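Local coordinates for protein ethylbenzene dehydrogenase alpha-subunit (Aromatoleum aromaticum, PDB 2IVF) that serves as the large catalytic subunit of a molybdenum enzyme, carrying a pair of pterin guanine dinucleotide cofactors and an iron-sulfur cluster, at residues A[520-532]-A[798-810]. Numbering follows the deposited sequence.
Sequences ADPTSTDEMGNIE and HFDDKKVFPTHTR
Met528 lays its thioether over one face of the Arg810 guanidinium while Asp521 and Thr523 grip the same group at its edge. The sulfur SD sits 3.4 Å above the guanidinium plane, offset toward the rim, and methyl CE comes within 3.2 Å of Arg810 NE. Arg810 reaches this place by bending at its second torsion (chi2 -75°), after which NH1 gives a nearly straight, in-plane bond of 2.8 Å to Thr523 OG1. NH2 bonds Asp521 OD2 at 2.7 Å in a salt bridge, meeting that oxygen from well above the carboxylate plane. Asp521 also closes an Asx turn, OD1 accepting from Thr523 N, so the loop that presents both acceptors is itself braced; Arg371 adds a second positive partner for OD2, and its carbonyl takes a bond from Arg810 NH1.

Further along, Thr525 and Met528 form a capping box at the start of helix 526-540, both bonds weak: Met528 N to Thr525 OG1, and Thr525 N to the sulfur SD. Beside it, Thr525 CG2 packs on Val804 CG2 at 3.6 Å, and Pro806 CB lies 3.8 Å from Ile531 CD1 and also meets Met528 CG. The fully extended Lys803 chain runs past Thr525 and ends 2.6 Å from Asp526 OD1, its NZ on the syn lone pair. Glu527 passes across the Pro806 ring; OE1 pairs with Lys234, while OE2 takes bonds from two waters, one tying it to Thr525 OG1 and Val804 O, the other to Lys803 NZ.

The contact joins the start of a helix within the molybdopterin oxidoreductase family region to the loop after helix 796-800. Two salt bridges flank an apolar strip. At the positive end of the helix, Asp526 and Glu527 each have a lysine partner and are probably ionised, as is Asp521 with two arginines on OD2.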
loop_
_atom_site.group_PDB
_atom_site.type_symbol
_atom_site.label_atom_id
_atom_site.label_comp_id
_atom_site.label_asym_id
_atom_site.label_seq_id
_atom_site.Cartn_x
_atom_site.Cartn_y
_atom_site.Cartn_z
ATOM N N ALA A 520 27.910 -38.841 -10.638
ATOM C CA ALA A 520 27.153 -39.469 -9.558
ATOM C C ALA A 520 25.918 -40.180 -10.139
ATOM O O ALA A 520 25.626 -41.338 -9.788
ATOM C CB ALA A 520 26.741 -38.447 -8.495
ATOM N N ASP A 521 25.231 -39.503 -11.061
ATOM C CA ASP A 521 24.001 -40.023 -11.643
ATOM C C ASP A 521 23.791 -39.538 -13.082
ATOM O O ASP A 521 23.391 -38.395 -13.292
ATOM C CB ASP A 521 22.834 -39.601 -10.767
ATOM C CG ASP A 521 21.517 -40.187 -11.229
ATOM O OD1 ASP A 521 21.444 -40.766 -12.345
ATOM O OD2 ASP A 521 20.555 -40.081 -10.447
ATOM N N PRO A 522 24.042 -40.406 -14.077
ATOM C CA PRO A 522 23.897 -39.991 -15.478
ATOM C C PRO A 522 22.478 -39.649 -15.938
ATOM O O PRO A 522 22.295 -39.266 -17.098
ATOM C CB PRO A 522 24.417 -41.207 -16.267
ATOM C CG PRO A 522 25.218 -41.998 -15.284
ATOM C CD PRO A 522 24.519 -41.797 -13.981
ATOM N N THR A 523 21.488 -39.809 -15.060
ATOM C CA THR A 523 20.114 -39.448 -15.381
ATOM C C THR A 523 19.815 -38.058 -14.845
ATOM O O THR A 523 18.730 -37.505 -15.082
ATOM C CB THR A 523 19.111 -40.484 -14.819
ATOM O OG1 THR A 523 19.193 -40.502 -13.396
ATOM C CG2 THR A 523 19.424 -41.901 -15.356
ATOM N N SER A 524 20.796 -37.478 -14.148
ATOM C CA SER A 524 20.650 -36.159 -13.558
ATOM C C SER A 524 20.431 -35.115 -14.636
ATOM O O SER A 524 20.911 -35.272 -15.750
ATOM C CB SER A 524 21.899 -35.772 -12.767
ATOM O OG SER A 524 22.054 -36.610 -11.642
ATOM N N THR A 525 19.711 -34.054 -14.272
ATOM C CA THR A 525 19.460 -32.912 -15.162
ATOM C C THR A 525 20.292 -31.698 -14.777
ATOM O O THR A 525 20.859 -31.605 -13.677
ATOM C CB THR A 525 18.005 -32.486 -15.099
ATOM O OG1 THR A 525 17.689 -32.149 -13.746
ATOM C CG2 THR A 525 17.079 -33.603 -15.570
ATOM N N ASP A 526 20.335 -30.737 -15.691
ATOM C CA ASP A 526 20.969 -29.452 -15.409
ATOM C C ASP A 526 20.447 -28.855 -14.109
ATOM O O ASP A 526 21.214 -28.317 -13.289
ATOM C CB ASP A 526 20.784 -28.484 -16.590
ATOM C CG ASP A 526 19.350 -28.469 -17.149
ATOM O OD1 ASP A 526 18.369 -28.826 -16.462
ATOM O OD2 ASP A 526 19.216 -28.093 -18.325
ATOM N N GLU A 527 19.136 -28.978 -13.917
ATOM C CA GLU A 527 18.467 -28.409 -12.754
ATOM C C GLU A 527 19.078 -28.972 -11.480
ATOM O O GLU A 527 19.314 -28.256 -10.512
ATOM C CB GLU A 527 16.974 -28.727 -12.812
ATOM C CG GLU A 527 16.214 -28.212 -11.618
ATOM C CD GLU A 527 14.717 -28.326 -11.734
ATOM O OE1 GLU A 527 14.052 -27.647 -10.909
ATOM O OE2 GLU A 527 14.218 -29.073 -12.614
ATOM N N MET A 528 19.405 -30.255 -11.521
ATOM C CA MET A 528 20.000 -30.948 -10.374
ATOM C C MET A 528 21.463 -30.544 -10.153
ATOM O O MET A 528 21.916 -30.353 -9.008
ATOM C CB MET A 528 19.897 -32.445 -10.602
ATOM C CG MET A 528 18.459 -32.927 -10.614
ATOM S SD MET A 528 18.335 -34.643 -11.077
ATOM C CE MET A 528 16.609 -34.736 -11.484
ATOM N N GLY A 529 22.189 -30.384 -11.244
ATOM C CA GLY A 529 23.563 -29.898 -11.179
ATOM C C GLY A 529 23.592 -28.522 -10.551
ATOM O O GLY A 529 24.445 -28.228 -9.707
ATOM N N ASN A 530 22.660 -27.677 -10.961
ATOM C CA ASN A 530 22.559 -26.309 -10.418
ATOM C C ASN A 530 22.259 -26.270 -8.907
ATOM O O ASN A 530 22.869 -25.490 -8.163
ATOM C CB ASN A 530 21.543 -25.512 -11.223
ATOM C CG ASN A 530 21.234 -24.171 -10.602
ATOM O OD1 ASN A 530 20.262 -24.015 -9.844
ATOM N ND2 ASN A 530 22.086 -23.191 -10.897
ATOM N N ILE A 531 21.348 -27.126 -8.442
ATOM C CA ILE A 531 21.079 -27.267 -6.989
ATOM C C ILE A 531 22.328 -27.661 -6.167
ATOM O O ILE A 531 22.580 -27.094 -5.105
ATOM C CB ILE A 531 19.991 -28.315 -6.730
ATOM C CG1 ILE A 531 18.637 -27.848 -7.284
ATOM C CG2 ILE A 531 19.819 -28.581 -5.245
ATOM C CD1 ILE A 531 17.690 -28.984 -7.451
ATOM N N GLU A 532 23.087 -28.645 -6.631
ATOM C CA GLU A 532 24.291 -29.047 -5.920
ATOM C C GLU A 532 25.248 -27.867 -5.801
ATOM O O GLU A 532 25.764 -27.566 -4.722
ATOM C CB GLU A 532 24.973 -30.204 -6.630
ATOM C CG GLU A 532 24.128 -31.488 -6.697
ATOM C CD GLU A 532 23.596 -31.911 -5.333
ATOM O OE1 GLU A 532 24.311 -31.721 -4.329
ATOM O OE2 GLU A 532 22.462 -32.421 -5.260
ATOM N N HIS A 798 8.483 -29.926 -17.741
ATOM C CA HIS A 798 7.946 -31.117 -17.113
ATOM C C HIS A 798 6.790 -31.689 -17.914
ATOM O O HIS A 798 6.743 -32.898 -18.159
ATOM C CB HIS A 798 7.563 -30.871 -15.656
ATOM C CG HIS A 798 8.696 -30.318 -14.840
ATOM N ND1 HIS A 798 9.880 -30.993 -14.677
ATOM C CD2 HIS A 798 8.834 -29.142 -14.183
ATOM C CE1 HIS A 798 10.698 -30.266 -13.929
ATOM N NE2 HIS A 798 10.085 -29.134 -13.617
ATOM N N PHE A 799 5.884 -30.839 -18.348
ATOM C CA PHE A 799 4.712 -31.319 -19.080
ATOM C C PHE A 799 4.960 -31.636 -20.553
ATOM O O PHE A 799 4.701 -32.783 -20.998
ATOM C CB PHE A 799 3.540 -30.343 -18.915
ATOM C CG PHE A 799 2.352 -30.744 -19.690
ATOM C CD1 PHE A 799 1.645 -31.879 -19.336
ATOM C CD2 PHE A 799 1.949 -30.000 -20.801
ATOM C CE1 PHE A 799 0.538 -32.292 -20.077
ATOM C CE2 PHE A 799 0.846 -30.390 -21.551
ATOM C CZ PHE A 799 0.144 -31.548 -21.201
ATOM N N ASP A 800 5.446 -30.664 -21.324
ATOM C CA ASP A 800 5.718 -30.872 -22.775
ATOM C C ASP A 800 6.848 -31.833 -23.022
ATOM O O ASP A 800 6.780 -32.652 -23.921
ATOM C CB ASP A 800 6.080 -29.552 -23.493
ATOM C CG ASP A 800 4.849 -28.686 -23.804
ATOM O OD1 ASP A 800 3.708 -29.194 -23.692
ATOM O OD2 ASP A 800 5.015 -27.506 -24.170
ATOM N N ASP A 801 7.927 -31.667 -22.277
ATOM C CA ASP A 801 9.167 -32.376 -22.528
ATOM C C ASP A 801 9.347 -33.618 -21.668
ATOM O O ASP A 801 10.277 -34.393 -21.854
ATOM C CB ASP A 801 10.363 -31.422 -22.315
ATOM C CG ASP A 801 10.457 -30.367 -23.402
ATOM O OD1 ASP A 801 9.792 -30.561 -24.443
ATOM O OD2 ASP A 801 11.200 -29.376 -23.195
ATOM N N LYS A 802 8.479 -33.766 -20.688
ATOM C CA LYS A 802 8.513 -34.885 -19.778
ATOM C C LYS A 802 9.778 -34.887 -18.945
ATOM O O LYS A 802 10.278 -35.939 -18.574
ATOM C CB LYS A 802 8.315 -36.201 -20.519
ATOM C CG LYS A 802 7.130 -36.194 -21.464
ATOM C CD LYS A 802 5.812 -35.867 -20.784
ATOM C CE LYS A 802 4.710 -35.588 -21.832
ATOM N NZ LYS A 802 3.464 -35.111 -21.177
ATOM N N LYS A 803 10.275 -33.691 -18.674
ATOM C CA LYS A 803 11.460 -33.525 -17.848
ATOM C C LYS A 803 11.169 -33.919 -16.385
ATOM O O LYS A 803 10.175 -33.478 -15.774
ATOM C CB LYS A 803 11.996 -32.092 -17.934
ATOM C CG LYS A 803 13.408 -31.936 -17.412
ATOM C CD LYS A 803 13.871 -30.460 -17.357
ATOM C CE LYS A 803 15.318 -30.315 -16.900
ATOM N NZ LYS A 803 15.876 -28.941 -17.166
ATOM N N VAL A 804 12.067 -34.721 -15.839
ATOM C CA VAL A 804 11.979 -35.184 -14.455
ATOM C C VAL A 804 12.078 -34.022 -13.471
ATOM O O VAL A 804 12.582 -32.928 -13.804
ATOM C CB VAL A 804 13.060 -36.286 -14.130
ATOM C CG1 VAL A 804 12.802 -37.570 -14.959
ATOM C CG2 VAL A 804 14.499 -35.795 -14.362
ATOM N N PHE A 805 11.603 -34.269 -12.253
ATOM C CA PHE A 805 11.656 -33.296 -11.194
ATOM C C PHE A 805 12.822 -33.624 -10.301
ATOM O O PHE A 805 13.170 -34.802 -10.149
ATOM C CB PHE A 805 10.392 -33.368 -10.345
ATOM C CG PHE A 805 9.192 -32.845 -11.013
ATOM C CD1 PHE A 805 8.464 -33.637 -11.890
ATOM C CD2 PHE A 805 8.786 -31.559 -10.768
ATOM C CE1 PHE A 805 7.306 -33.138 -12.489
ATOM C CE2 PHE A 805 7.664 -31.044 -11.368
ATOM C CZ PHE A 805 6.920 -31.839 -12.223
ATOM N N PRO A 806 13.448 -32.584 -9.707
ATOM C CA PRO A 806 14.571 -32.876 -8.824
ATOM C C PRO A 806 14.132 -33.342 -7.419
ATOM O O PRO A 806 14.373 -32.654 -6.404
ATOM C CB PRO A 806 15.321 -31.556 -8.812
ATOM C CG PRO A 806 14.207 -30.528 -8.867
ATOM C CD PRO A 806 13.223 -31.122 -9.847
ATOM N N THR A 807 13.502 -34.513 -7.375
ATOM C CA THR A 807 12.949 -35.070 -6.149
ATOM C C THR A 807 13.444 -36.527 -5.993
ATOM O O THR A 807 13.920 -37.127 -6.942
ATOM C CB THR A 807 11.398 -35.114 -6.159
ATOM O OG1 THR A 807 10.923 -35.902 -7.254
ATOM C CG2 THR A 807 10.762 -33.762 -6.193
ATOM N N HIS A 808 13.332 -37.054 -4.774
ATOM C CA HIS A 808 13.534 -38.469 -4.464
ATOM C C HIS A 808 12.993 -39.431 -5.547
ATOM O O HIS A 808 13.726 -40.319 -6.032
ATOM C CB HIS A 808 12.853 -38.761 -3.136
ATOM C CG HIS A 808 13.221 -40.077 -2.530
ATOM N ND1 HIS A 808 14.502 -40.372 -2.106
ATOM C CD2 HIS A 808 12.469 -41.174 -2.248
ATOM C CE1 HIS A 808 14.526 -41.595 -1.601
ATOM N NE2 HIS A 808 13.302 -42.100 -1.664
ATOM N N THR A 809 11.720 -39.259 -5.873
ATOM C CA THR A 809 10.980 -40.089 -6.847
ATOM C C THR A 809 11.138 -39.672 -8.302
ATOM O O THR A 809 10.618 -40.360 -9.213
ATOM C CB THR A 809 9.475 -40.058 -6.570
ATOM O OG1 THR A 809 8.981 -38.713 -6.678
ATOM C CG2 THR A 809 9.152 -40.657 -5.190
ATOM N N ARG A 810 11.823 -38.548 -8.516
ATOM C CA ARG A 810 11.955 -37.885 -9.827
ATOM C C ARG A 810 10.641 -37.331 -10.374
ATOM O O ARG A 810 10.551 -36.907 -11.529
ATOM C CB ARG A 810 12.602 -38.785 -10.857
ATOM C CG ARG A 810 14.095 -38.978 -10.631
ATOM C CD ARG A 810 14.902 -37.719 -11.048
ATOM N NE ARG A 810 16.267 -37.769 -10.502
ATOM C CZ ARG A 810 17.300 -38.318 -11.121
ATOM N NH1 ARG A 810 17.153 -38.859 -12.311
ATOM N NH2 ARG A 810 18.498 -38.342 -10.541
HETATM O O HOH W 1 15.083 -31.480 -13.416
HETATM O O HOH W 2 14.325 -27.702 -15.115
#